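PDB 2YG9: DNA-3-methyladenine glycosidase II, putative from Deinococcus radiodurans, which is a putative DNA repair protein of the helix-hairpin-helix (HhH-GPD) superfamily, built from helices and loops without strands. Local coordinates for residues A[59-64]-A[165-170]; A[139-144]-A[170-175]; A[119-124]-A[149-154]; A[72-77]-A[113-118]; A[87-92]-A[96-101]. One frame throughout, in Å; residues are numbered along the deposited sequence. Where two conformers were deposited one is given.

Interaction 1: A[59-64]-A[165-170]; sequences PDPFGR and FALARP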
# COMPACT_ATOMS: atom_id res chain seq x y z
N PRO A 59 2.86 -7.39 -11.39
CA PRO A 59 3.27 -8.73 -11.75
C PRO A 59 4.47 -9.23 -10.89
O PRO A 59 4.87 -10.40 -11.01
CB PRO A 59 3.69 -8.56 -13.19
CG PRO A 59 4.12 -7.18 -13.32
CD PRO A 59 3.35 -6.38 -12.33
N ASP A 60 5.04 -8.33 -10.08
CA ASP A 60 6.22 -8.61 -9.25
C ASP A 60 6.04 -8.09 -7.82
O ASP A 60 6.63 -7.09 -7.41
CB ASP A 60 7.45 -7.95 -9.87
CG ASP A 60 8.76 -8.27 -9.10
OD1 ASP A 60 8.78 -9.26 -8.31
OD2 ASP A 60 9.74 -7.51 -9.32
N PRO A 61 5.19 -8.76 -7.05
CA PRO A 61 4.95 -8.37 -5.66
C PRO A 61 6.22 -8.22 -4.80
O PRO A 61 6.36 -7.23 -4.04
CB PRO A 61 4.07 -9.52 -5.16
CG PRO A 61 3.37 -9.97 -6.35
CD PRO A 61 4.34 -9.90 -7.45
N PHE A 62 7.11 -9.21 -4.90
CA PHE A 62 8.36 -9.17 -4.15
C PHE A 62 9.15 -7.87 -4.40
O PHE A 62 9.47 -7.15 -3.47
CB PHE A 62 9.23 -10.40 -4.39
CG PHE A 62 10.51 -10.34 -3.65
CD1 PHE A 62 10.53 -10.60 -2.30
CD2 PHE A 62 11.68 -9.91 -4.27
CE1 PHE A 62 11.72 -10.50 -1.57
CE2 PHE A 62 12.88 -9.81 -3.56
CZ PHE A 62 12.88 -10.09 -2.19
N GLY A 63 9.45 -7.59 -5.65
CA GLY A 63 10.12 -6.38 -6.05
C GLY A 63 9.39 -5.13 -5.59
O GLY A 63 10.03 -4.19 -5.13
N ARG A 64 8.05 -5.09 -5.72
CA ARG A 64 7.32 -3.93 -5.22
C ARG A 64 7.39 -3.78 -3.72
O ARG A 64 7.42 -2.64 -3.23
CB ARG A 64 5.87 -3.92 -5.65
CG ARG A 64 5.63 -3.55 -7.15
CD ARG A 64 5.92 -2.09 -7.45
NE ARG A 64 5.00 -1.20 -6.74
CZ ARG A 64 3.73 -0.98 -7.07
NH1 ARG A 64 3.19 -1.53 -8.14
NH2 ARG A 64 2.99 -0.17 -6.33
N PHE A 165 -1.77 -0.48 -2.83
CA PHE A 165 -1.04 0.09 -3.92
C PHE A 165 -0.31 -0.91 -4.80
O PHE A 165 -0.24 -0.67 -6.00
CB PHE A 165 -0.08 1.17 -3.46
CG PHE A 165 -0.75 2.40 -2.97
CD1 PHE A 165 -1.30 3.32 -3.86
CD2 PHE A 165 -0.86 2.65 -1.62
CE1 PHE A 165 -1.91 4.48 -3.40
CE2 PHE A 165 -1.46 3.81 -1.16
CZ PHE A 165 -2.00 4.70 -2.05
N ALA A 166 0.25 -1.99 -4.26
CA ALA A 166 1.01 -2.94 -5.13
C ALA A 166 0.09 -3.98 -5.73
O ALA A 166 0.07 -4.22 -6.95
CB ALA A 166 2.17 -3.62 -4.36
N LEU A 167 -0.72 -4.58 -4.88
CA LEU A 167 -1.58 -5.67 -5.29
C LEU A 167 -2.91 -5.13 -5.83
O LEU A 167 -3.68 -5.91 -6.39
CB LEU A 167 -1.81 -6.65 -4.13
CG LEU A 167 -0.55 -7.22 -3.47
CD1 LEU A 167 -0.86 -8.35 -2.50
CD2 LEU A 167 0.51 -7.62 -4.52
N ALA A 168 -3.15 -3.82 -5.71
CA ALA A 168 -4.43 -3.18 -6.15
C ALA A 168 -5.69 -3.84 -5.60
O ALA A 168 -6.75 -3.89 -6.25
CB ALA A 168 -4.47 -3.07 -7.68
N ARG A 169 -5.62 -4.30 -4.37
CA ARG A 169 -6.81 -4.82 -3.73
C ARG A 169 -7.79 -3.69 -3.44
O ARG A 169 -7.36 -2.61 -3.05
CB ARG A 169 -6.45 -5.56 -2.49
CG ARG A 169 -5.50 -6.64 -2.78
CD ARG A 169 -5.86 -7.83 -2.09
NE ARG A 169 -5.04 -8.99 -2.48
CZ ARG A 169 -5.05 -10.14 -1.80
NH1 ARG A 169 -5.76 -10.24 -0.69
NH2 ARG A 169 -4.30 -11.16 -2.20
N PRO A 170 -9.09 -3.93 -3.70
CA PRO A 170 -10.10 -2.86 -3.67
C PRO A 170 -10.74 -2.48 -2.33
O PRO A 170 -11.48 -1.48 -2.26
CB PRO A 170 -11.18 -3.43 -4.57
CG PRO A 170 -11.17 -4.88 -4.22
CD PRO A 170 -9.70 -5.21 -4.11
O HOH W 1 0.17 -1.20 -8.66
O HOH W 2 0.60 1.56 -7.52

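Interaction 2: A[139-144]-A[170-175]; sequences QPDELV and PDVFSS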
# COMPACT_ATOMS: atom_id res chain seq x y z
N GLN A 139 -5.01 -15.42 -1.85
CA GLN A 139 -5.00 -15.28 -0.38
C GLN A 139 -5.88 -14.12 0.09
O GLN A 139 -5.77 -13.02 -0.44
CB GLN A 139 -3.58 -15.06 0.11
CG GLN A 139 -2.62 -16.19 -0.24
CD GLN A 139 -2.45 -17.16 0.90
OE1 GLN A 139 -3.10 -18.22 0.94
NE2 GLN A 139 -1.61 -16.79 1.87
N PRO A 140 -6.75 -14.35 1.09
CA PRO A 140 -7.49 -13.24 1.70
C PRO A 140 -6.56 -12.18 2.26
O PRO A 140 -5.47 -12.52 2.75
CB PRO A 140 -8.24 -13.90 2.86
CG PRO A 140 -8.38 -15.27 2.50
CD PRO A 140 -7.14 -15.63 1.71
N ASP A 141 -7.00 -10.93 2.21
CA ASP A 141 -6.24 -9.76 2.70
C ASP A 141 -5.55 -10.04 4.03
O ASP A 141 -4.35 -9.83 4.21
CB ASP A 141 -7.15 -8.55 2.93
CG ASP A 141 -7.69 -7.94 1.67
OD1 ASP A 141 -7.56 -8.51 0.58
OD2 ASP A 141 -8.30 -6.85 1.78
N GLU A 142 -6.33 -10.51 4.99
CA GLU A 142 -5.81 -10.71 6.34
C GLU A 142 -4.69 -11.74 6.47
O GLU A 142 -3.81 -11.62 7.33
CB GLU A 142 -6.97 -11.03 7.28
CG GLU A 142 -7.80 -9.76 7.59
CD GLU A 142 -7.01 -8.72 8.35
OE1 GLU A 142 -6.39 -9.05 9.37
OE2 GLU A 142 -7.02 -7.55 7.96
N LEU A 143 -4.75 -12.77 5.64
CA LEU A 143 -3.71 -13.78 5.62
C LEU A 143 -2.41 -13.23 5.01
O LEU A 143 -1.32 -13.53 5.51
CB LEU A 143 -4.14 -15.03 4.86
CG LEU A 143 -5.32 -15.89 5.34
CD1 LEU A 143 -5.37 -17.17 4.50
CD2 LEU A 143 -5.33 -16.29 6.85
N VAL A 144 -2.52 -12.44 3.93
CA VAL A 144 -1.35 -11.75 3.38
C VAL A 144 -0.76 -10.78 4.42
O VAL A 144 0.45 -10.75 4.68
CB VAL A 144 -1.70 -11.02 2.06
CG1 VAL A 144 -0.46 -10.24 1.46
CG2 VAL A 144 -2.31 -12.02 1.04
N PRO A 170 -9.09 -3.93 -3.70
CA PRO A 170 -10.10 -2.86 -3.67
C PRO A 170 -10.74 -2.48 -2.33
O PRO A 170 -11.48 -1.48 -2.26
CB PRO A 170 -11.18 -3.43 -4.57
CG PRO A 170 -11.17 -4.88 -4.22
CD PRO A 170 -9.70 -5.21 -4.11
N ASP A 171 -10.50 -3.22 -1.25
CA ASP A 171 -11.31 -3.05 -0.08
C ASP A 171 -10.49 -2.91 1.22
O ASP A 171 -10.75 -3.58 2.23
CB ASP A 171 -12.34 -4.19 0.03
CG ASP A 171 -13.43 -3.86 1.00
OD1 ASP A 171 -13.73 -2.65 1.21
OD2 ASP A 171 -13.98 -4.78 1.60
N VAL A 172 -9.51 -2.01 1.17
CA VAL A 172 -8.57 -1.81 2.25
C VAL A 172 -8.70 -0.42 2.87
O VAL A 172 -8.43 0.57 2.20
CB VAL A 172 -7.12 -1.94 1.77
CG1 VAL A 172 -6.14 -1.76 3.01
CG2 VAL A 172 -6.86 -3.30 1.03
N PHE A 173 -9.12 -0.34 4.12
CA PHE A 173 -9.02 0.88 4.89
C PHE A 173 -8.03 0.61 6.00
O PHE A 173 -8.30 -0.19 6.87
CB PHE A 173 -10.36 1.30 5.49
CG PHE A 173 -10.29 2.59 6.27
CD1 PHE A 173 -10.32 3.82 5.63
CD2 PHE A 173 -10.11 2.58 7.64
CE1 PHE A 173 -10.19 5.01 6.35
CE2 PHE A 173 -10.04 3.75 8.35
CZ PHE A 173 -10.05 4.96 7.70
N SER A 174 -6.92 1.33 5.97
CA SER A 174 -5.89 1.31 6.96
C SER A 174 -6.21 2.23 8.16
O SER A 174 -6.02 3.43 8.11
CB SER A 174 -4.56 1.66 6.29
OG SER A 174 -3.46 1.39 7.14
N SER A 175 -6.66 1.62 9.26
CA SER A 175 -7.10 2.34 10.43
C SER A 175 -5.92 2.92 11.21
O SER A 175 -6.11 3.79 12.05
CB SER A 175 -7.88 1.42 11.32
OG SER A 175 -6.96 0.50 11.90
O HOH W 3 -9.42 -5.76 -0.78

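Interaction 3: A[119-124]-A[149-154]; sequences VQAAAA and VQLPGI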
# COMPACT_ATOMS: atom_id res chain seq x y z
N VAL A 119 14.58 -6.24 4.09
CA VAL A 119 14.87 -6.82 2.77
C VAL A 119 15.47 -8.23 2.82
O VAL A 119 15.03 -9.13 2.09
CB VAL A 119 15.75 -5.89 1.88
CG1 VAL A 119 16.04 -6.57 0.56
CG2 VAL A 119 15.05 -4.53 1.61
N GLN A 120 16.46 -8.46 3.69
CA GLN A 120 16.95 -9.81 3.89
C GLN A 120 15.88 -10.76 4.37
O GLN A 120 15.83 -11.91 3.95
CB GLN A 120 18.14 -9.83 4.81
CG GLN A 120 19.35 -9.09 4.18
CD GLN A 120 20.51 -8.95 5.12
OE1 GLN A 120 20.33 -8.83 6.33
NE2 GLN A 120 21.72 -9.06 4.57
N ALA A 121 15.04 -10.26 5.27
CA ALA A 121 14.00 -11.07 5.88
C ALA A 121 12.98 -11.48 4.84
O ALA A 121 12.53 -12.64 4.82
CB ALA A 121 13.37 -10.32 7.05
N ALA A 122 12.60 -10.53 3.99
CA ALA A 122 11.61 -10.75 2.89
C ALA A 122 12.17 -11.72 1.86
O ALA A 122 11.46 -12.63 1.42
CB ALA A 122 11.23 -9.42 2.24
N ALA A 123 13.45 -11.56 1.46
CA ALA A 123 14.07 -12.52 0.51
C ALA A 123 14.06 -13.95 1.11
O ALA A 123 13.75 -14.89 0.43
CB ALA A 123 15.48 -12.10 0.13
N ALA A 124 14.42 -14.06 2.39
CA ALA A 124 14.51 -15.34 3.10
C ALA A 124 13.16 -15.98 3.20
O ALA A 124 13.04 -17.17 3.00
CB ALA A 124 15.15 -15.13 4.52
N VAL A 149 3.39 -8.85 8.21
CA VAL A 149 3.60 -8.34 9.57
C VAL A 149 4.68 -9.09 10.34
O VAL A 149 5.38 -8.49 11.14
CB VAL A 149 2.25 -8.31 10.39
CG1 VAL A 149 2.48 -8.18 11.93
CG2 VAL A 149 1.40 -7.14 9.87
N GLN A 150 4.83 -10.38 10.09
CA GLN A 150 5.86 -11.18 10.80
C GLN A 150 7.28 -10.79 10.42
O GLN A 150 8.22 -11.13 11.13
CB GLN A 150 5.68 -12.69 10.57
CG GLN A 150 4.56 -13.24 11.37
CD GLN A 150 4.62 -12.88 12.87
OE1 GLN A 150 5.55 -13.31 13.59
NE2 GLN A 150 3.65 -12.06 13.34
N LEU A 151 7.44 -10.06 9.33
CA LEU A 151 8.77 -9.62 8.91
C LEU A 151 9.16 -8.41 9.75
O LEU A 151 8.29 -7.55 10.02
CB LEU A 151 8.79 -9.27 7.42
CG LEU A 151 8.44 -10.43 6.47
CD1 LEU A 151 8.28 -9.91 5.02
CD2 LEU A 151 9.48 -11.53 6.58
N PRO A 152 10.45 -8.32 10.14
CA PRO A 152 10.89 -7.17 10.94
C PRO A 152 10.78 -5.89 10.11
O PRO A 152 11.11 -5.92 8.93
CB PRO A 152 12.35 -7.47 11.23
CG PRO A 152 12.79 -8.40 10.12
CD PRO A 152 11.57 -9.22 9.81
N GLY A 153 10.29 -4.81 10.70
CA GLY A 153 10.17 -3.51 9.99
C GLY A 153 8.90 -3.34 9.18
O GLY A 153 8.65 -2.25 8.63
N ILE A 154 8.11 -4.40 9.06
CA ILE A 154 6.88 -4.32 8.29
C ILE A 154 5.76 -4.56 9.29
O ILE A 154 5.68 -5.64 9.86
CB ILE A 154 6.84 -5.37 7.14
CG1 ILE A 154 7.97 -5.07 6.11
CG2 ILE A 154 5.42 -5.39 6.52
CD1 ILE A 154 8.03 -5.96 4.89

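Interaction 4: A[72-77]-A[113-118]; sequences QQLSVK and WAKVRT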
# COMPACT_ATOMS: atom_id res chain seq x y z
N GLN A 72 11.05 4.12 1.97
CA GLN A 72 10.40 4.71 3.15
C GLN A 72 11.20 5.85 3.75
O GLN A 72 12.40 5.73 3.94
CB GLN A 72 10.08 3.63 4.22
CG GLN A 72 8.80 2.86 3.92
CD GLN A 72 8.55 1.64 4.85
OE1 GLN A 72 9.41 1.25 5.64
NE2 GLN A 72 7.35 1.07 4.75
N GLN A 73 10.53 6.98 4.00
CA GLN A 73 11.15 8.23 4.52
C GLN A 73 12.07 8.98 3.54
O GLN A 73 12.61 10.01 3.91
CB GLN A 73 11.94 7.97 5.80
CG GLN A 73 11.09 7.69 7.03
CD GLN A 73 10.47 6.33 7.01
OE1 GLN A 73 11.17 5.30 6.91
NE2 GLN A 73 9.13 6.30 7.14
N LEU A 74 12.24 8.48 2.32
CA LEU A 74 13.11 9.14 1.34
C LEU A 74 12.31 10.02 0.40
O LEU A 74 11.11 9.81 0.22
CB LEU A 74 13.81 8.09 0.48
CG LEU A 74 14.56 6.96 1.18
CD1 LEU A 74 15.45 6.27 0.14
CD2 LEU A 74 15.36 7.48 2.36
N SER A 75 12.97 10.98 -0.24
CA SER A 75 12.31 11.78 -1.27
C SER A 75 11.98 10.83 -2.43
O SER A 75 12.53 9.74 -2.56
CB SER A 75 13.22 12.90 -1.77
OG SER A 75 14.34 12.36 -2.44
N VAL A 76 11.08 11.28 -3.29
CA VAL A 76 10.66 10.49 -4.44
C VAL A 76 11.83 10.15 -5.35
O VAL A 76 11.96 9.01 -5.80
CB VAL A 76 9.50 11.19 -5.18
CG1 VAL A 76 9.03 10.35 -6.33
CG2 VAL A 76 8.35 11.42 -4.20
N LYS A 77 12.72 11.12 -5.61
CA LYS A 77 13.92 10.87 -6.41
C LYS A 77 14.92 9.96 -5.73
O LYS A 77 15.52 9.11 -6.38
CB LYS A 77 14.64 12.16 -6.76
CG LYS A 77 14.03 12.93 -7.90
CD LYS A 77 14.93 14.17 -8.19
CE LYS A 77 14.09 15.43 -8.28
NZ LYS A 77 13.34 15.52 -9.57
N TRP A 113 20.26 0.05 8.26
CA TRP A 113 20.31 -1.31 8.77
C TRP A 113 18.92 -1.92 8.93
O TRP A 113 18.73 -3.08 8.60
CB TRP A 113 21.06 -1.38 10.09
CG TRP A 113 22.54 -1.26 9.90
CD1 TRP A 113 23.33 -0.23 10.29
CD2 TRP A 113 23.40 -2.20 9.25
NE1 TRP A 113 24.64 -0.46 9.93
CE2 TRP A 113 24.72 -1.67 9.32
CE3 TRP A 113 23.20 -3.46 8.66
CZ2 TRP A 113 25.82 -2.35 8.80
CZ3 TRP A 113 24.28 -4.13 8.13
CH2 TRP A 113 25.58 -3.58 8.20
N ALA A 114 17.96 -1.14 9.43
CA ALA A 114 16.57 -1.58 9.52
C ALA A 114 16.05 -2.12 8.15
O ALA A 114 15.47 -3.20 8.07
CB ALA A 114 15.68 -0.42 10.01
N LYS A 115 16.24 -1.36 7.08
CA LYS A 115 15.80 -1.75 5.74
C LYS A 115 16.59 -2.92 5.21
O LYS A 115 16.00 -3.82 4.66
CB LYS A 115 15.87 -0.57 4.76
CG LYS A 115 14.83 0.49 4.96
CD LYS A 115 15.20 1.74 4.19
CE LYS A 115 14.15 2.88 4.25
NZ LYS A 115 14.54 3.98 3.31
N VAL A 116 17.92 -2.98 5.46
CA VAL A 116 18.71 -4.19 5.14
C VAL A 116 18.10 -5.45 5.70
O VAL A 116 17.93 -6.46 5.02
CB VAL A 116 20.22 -4.06 5.59
CG1 VAL A 116 20.98 -5.40 5.44
CG2 VAL A 116 20.90 -2.96 4.81
N ARG A 117 17.73 -5.39 6.97
CA ARG A 117 17.19 -6.52 7.71
C ARG A 117 15.84 -6.94 7.17
O ARG A 117 15.56 -8.14 7.01
CB ARG A 117 17.06 -6.14 9.19
CG ARG A 117 16.29 -7.15 10.03
CD ARG A 117 16.32 -6.79 11.54
NE ARG A 117 17.67 -6.87 12.09
CZ ARG A 117 18.34 -7.99 12.37
NH1 ARG A 117 17.79 -9.18 12.11
NH2 ARG A 117 19.57 -7.93 12.90
N THR A 118 15.00 -5.96 6.94
CA THR A 118 13.67 -6.18 6.34
C THR A 118 13.78 -6.83 4.97
O THR A 118 13.16 -7.85 4.70
CB THR A 118 12.91 -4.84 6.21
OG1 THR A 118 12.70 -4.30 7.52
CG2 THR A 118 11.59 -5.02 5.49

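Interaction 5: A[87-92]-A[96-101]; sequences EGLPGG and AALLKV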
# COMPACT_ATOMS: atom_id res chain seq x y z
N GLU A 87 18.37 -2.90 -8.15
CA GLU A 87 18.25 -3.48 -9.50
C GLU A 87 19.60 -3.76 -10.15
O GLU A 87 19.72 -4.66 -10.96
CB GLU A 87 17.43 -2.56 -10.42
CG GLU A 87 15.94 -2.52 -10.08
CD GLU A 87 15.14 -1.67 -11.06
OE1 GLU A 87 15.51 -0.50 -11.26
OE2 GLU A 87 14.15 -2.17 -11.61
N GLY A 88 20.60 -3.00 -9.77
CA GLY A 88 21.92 -3.10 -10.35
C GLY A 88 22.82 -4.10 -9.67
O GLY A 88 23.88 -4.43 -10.18
N LEU A 89 22.40 -4.60 -8.52
CA LEU A 89 23.12 -5.69 -7.88
C LEU A 89 23.00 -6.93 -8.75
O LEU A 89 22.02 -7.06 -9.53
CB LEU A 89 22.56 -5.97 -6.48
CG LEU A 89 22.72 -4.88 -5.42
CD1 LEU A 89 21.89 -5.23 -4.19
CD2 LEU A 89 24.19 -4.71 -5.07
N PRO A 90 23.98 -7.84 -8.63
CA PRO A 90 23.95 -9.09 -9.38
C PRO A 90 22.66 -9.89 -9.16
O PRO A 90 22.32 -10.20 -8.02
CB PRO A 90 25.15 -9.86 -8.79
CG PRO A 90 26.05 -8.83 -8.31
CD PRO A 90 25.18 -7.76 -7.77
N GLY A 91 21.94 -10.17 -10.24
CA GLY A 91 20.67 -10.91 -10.18
C GLY A 91 19.44 -10.03 -9.96
O GLY A 91 18.32 -10.51 -9.98
N GLY A 92 19.65 -8.74 -9.72
CA GLY A 92 18.55 -7.84 -9.48
C GLY A 92 17.74 -8.09 -8.23
O GLY A 92 18.20 -8.69 -7.24
N ALA A 96 16.41 -14.96 -4.34
CA ALA A 96 17.62 -15.77 -4.24
C ALA A 96 18.85 -14.92 -4.52
O ALA A 96 19.89 -15.11 -3.93
CB ALA A 96 17.55 -16.98 -5.22
N ALA A 97 18.74 -13.98 -5.45
CA ALA A 97 19.85 -13.11 -5.78
C ALA A 97 20.20 -12.19 -4.61
O ALA A 97 21.37 -12.05 -4.24
CB ALA A 97 19.52 -12.30 -7.07
N LEU A 98 19.19 -11.60 -3.98
CA LEU A 98 19.41 -10.68 -2.85
C LEU A 98 20.05 -11.34 -1.62
O LEU A 98 20.72 -10.68 -0.85
CB LEU A 98 18.09 -10.01 -2.43
CG LEU A 98 17.65 -8.91 -3.38
CD1 LEU A 98 16.26 -8.39 -3.04
CD2 LEU A 98 18.67 -7.82 -3.36
N LEU A 99 19.81 -12.62 -1.44
CA LEU A 99 20.48 -13.41 -0.40
C LEU A 99 21.97 -13.70 -0.67
O LEU A 99 22.70 -14.11 0.23
CB LEU A 99 19.72 -14.70 -0.17
CG LEU A 99 18.32 -14.54 0.42
CD1 LEU A 99 17.61 -15.92 0.56
CD2 LEU A 99 18.39 -13.82 1.76
N LYS A 100 22.43 -13.45 -1.87
CA LYS A 100 23.83 -13.65 -2.19
C LYS A 100 24.61 -12.34 -2.10
O LYS A 100 25.83 -12.30 -2.22
CB LYS A 100 23.95 -14.27 -3.57
CG LYS A 100 23.45 -15.68 -3.66
CD LYS A 100 23.72 -16.20 -5.07
CE LYS A 100 22.84 -17.35 -5.39
NZ LYS A 100 23.25 -18.46 -4.52
N VAL A 101 23.89 -11.25 -1.89
CA VAL A 101 24.48 -9.95 -1.64
C VAL A 101 24.73 -9.83 -0.14
O VAL A 101 23.89 -10.23 0.67
CB VAL A 101 23.53 -8.88 -2.16
CG1 VAL A 101 24.10 -7.52 -1.93
CG2 VAL A 101 23.26 -9.13 -3.64
O HOH W 4 23.20 -11.97 -6.17

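Interaction 1: A[59-64]-A[165-170]
Arg64 and Pro61 of helix 61-71 meet Ala166 and Leu167 at the C-terminal end of helix 156-166, probably the second helix of the helix-hairpin-helix motif that defines this superfamily. The packed part is made of van der Waals contacts. Arg64 CB lies 3.9 Å from Ala166 CB, and beyond it the arginine chain bends twice (chi2 -70°, chi3 -64°), which folds the guanidinium back over the same alanine. Ala166 CB then sits 4.0 Å above the guanidinium plane, over its centre. Next to this pair, Pro61 CB touches Leu167 CD2 at 4.1 Å, the two side chains crossing at about a right angle; Phe162 of helix 156-166 packs on both. A backbone hydrogen bond also joins Ala166 to Thr58, just before segment 59-64.

The other side is looser and wet. Here the direct link, from Arg64 NH2 to Phe165 O, is long and bent (3.3 Å, 141° at the hydrogen) and counts as weak. Two waters reinforce it. One lies in the guanidinium plane at its edge and accepts from NH1; the second accepts from NH2. A positive group beside a carbonyl at this end of a helix would probably be favourable electrostatically. The second water closes its bridge by donating to Phe165 O at 2.8 Å, while its distance to Arg64 NH2 is 3.2 Å.

Interaction 2: A[139-144]-A[170-175]
Asp141 opens helix 141-149, probably the first helix of the helix-hairpin-helix motif, and its OD2 faces Asp171 and Val172 in the loop that follows helix 156-166. No direct hydrogen bond spans the two segments. The polar link is a single water, which donates to Asp141 OD2 at 3.0 Å and accepts from Asp171 N at 2.8 Å, so backbone and carboxylate are joined through one intermediate.

Van der Waals contact is sparse. With CG placed beside its own backbone N (chi1 -70°), the aspartate brings OD2 to 3.9 Å from Val172 CG2, the methyl that itself stands beside the valine N. The two side chains cross obliquely, and just 65 Å² of surface is buried in all.

Both carboxylates are paired elsewhere: Asp141 OD1 makes a salt bridge with Arg169, which also reaches Gln139 O, while Asp171 OD1 pairs with Arg204 of helix 204-219. Each acid thus has its own arginine, which probably offsets the nearness of like charges. The position of Asp141 in the first turn of a helix would also be expected to stabilise a negative charge. Between the two carboxylates, Asp141 OD2 and Asp171 OD2 stand 6.0 Å apart.

Interaction 3: A[119-124]-A[149-154]
Leu151 and Pro152 are the two bumps that the hairpin presents to Ala121 and Ala122 of helix 113-127. The hairpin is a type II turn from Leu151 to Ile154, with the sequence Leu-Pro-Gly-Ile. It links helix 141-149 to helix 156-166, as expected for the hairpin of a helix-hairpin-helix motif, and Gly153 takes the positive phi (85°) of its third position.

The receiving surface is shallow because two consecutive alanines put little more than backbone and a methyl on the helix. Leu151 straddles it with a fork of methyls. CD1 goes to Ala122, lying 4.0 Å from its CA and 4.1 Å from its CB; CD2 goes to Ala121, where it rests 3.7 Å from the carbonyl O. The fork is aimed by a chi1 of -60°, which sets CG opposite the carbonyl carbon of Leu151. Ala125, farther along the helix, and Ile131, in the loop after it, also touch the leucine.

Pro152 fills the neighbouring position from the side. Its ring presents an edge of methylenes to the methyl of Ala121, with CD at 3.5 Å and CG at 3.7 Å from CB. The CD approach is tighter than usual for two carbons, so the turn sits hard against the helix here. Arg117, one turn earlier in the same helix, also packs on the ring.

No hydrogen bond connects the segments; Thr118 OG1, just before segment 119-124, bonds with Pro152 O. The fit therefore rests mainly on shape and on removal of apolar surface, and the small alanine methyls set how closely the hairpin can approach.

Interaction 4: A[72-77]-A[113-118]
Lys115 NZ is gripped by two backbone carbonyls, that of Gln72 and, just before the segment, that of Ala70. The bond to Gln72 O is short, 2.8 Å, and uses an oxygen lone pair: the donor lies in the carbonyl plane with a C=O...N angle of 140°. The lysine gets there by stretching out. Beyond CG every torsion is near 180° (chi4 is -172°), which carries the ammonium straight from helix 113-127 across to the other segment.

Its last methylene takes part as well. Lys115 CE passes 4.1 Å from Gln72 CB and 3.4 Å from Gln72 O, so the chain end lies along the backbone it binds. From the other direction Leu74 meets the ammonium tip to tip, with CG and CD2 both 3.7 Å from NZ.

In this all-helical HhH-GPD fold the two carbonyls belong to the place where helix 61-71 ends, and the residues that follow lead into helix 76-87 with Ser75 at its N-cap. A positive group among carbonyls at the C-terminal end of a helix would probably be stabilised by them. Val69, next to Ala70 in helix 61-71, packs on the lysine.

Gln72 is turned the other way at its amide, extended beyond CG (chi2 172°), and NE2 makes a weak hydrogen bond to Thr158 OG1 on helix 156-166. The Ser75 hydroxyl accepts from the backbone N of Ala78, inside the helix it caps.

Interaction 5: A[87-92]-A[96-101]
Leu89 reaches from the loop after helix 76-87 into a patch made by Val101 and Leu98. Its CB comes within 4.3 Å of Val101 CG2. Rotation about the CA-CB bond (chi1 -66°) sets CG beside the backbone N, and there the branch divides. CD1 does most of the touching: it lies 3.9 Å from Val101 CG1 and 4.2 Å from Leu98 CD2. The second methyl, CD2, runs past the same Val101 CG1 at 4.2 Å. Leucine and valine cross at about a right angle, and both also rest on Leu106 of helix 103-108, so the patch continues into the next helix.

Behind this, Leu89 begins a type II turn that ends at Gly92, a tight reversal in the connection between helices 76-87 and 95-98 of the HhH-GPD fold. Gly91, at a phi of 87°, has no side chain to interpose, and its CA rests 3.6 Å from Ala97 CB. Gly92 O faces Leu98, with CG at 3.9 Å.

One water ties the turn to the short helix by donating two bonds: it stands 2.7 Å from Pro90 O and 2.7 Å from Ala97 O.

No direct hydrogen bond joins the segments; the turn is held by carbon contacts, and its bare glycine backbone allows the close approach. The water supplies the protons that two carbonyl oxygens, both acceptors, cannot give each other.

Interactions 1, 2 and 3 are partly buried, 1 and 2 nearest the chain's centre; 4 and 5 are surface contacts. Interactions 1 and 2 share Pro170 and are joined by Arg169, which reaches the carboxylate and carbonyl of segment 139-144. Interactions 3 and 4 both use helix 113-127, and Thr118 connects them through Pro152 O. Interaction 5 lies about 24 Å from the centre, yet Phe62 of interaction 1 touches Leu98 as well as Ala123 of interaction 3. The chemistry varies with place: waters complete interactions 1, 2 and 5, charge meets backbone carbonyls in 1 and 4, and interaction 3 is apolar across its segments.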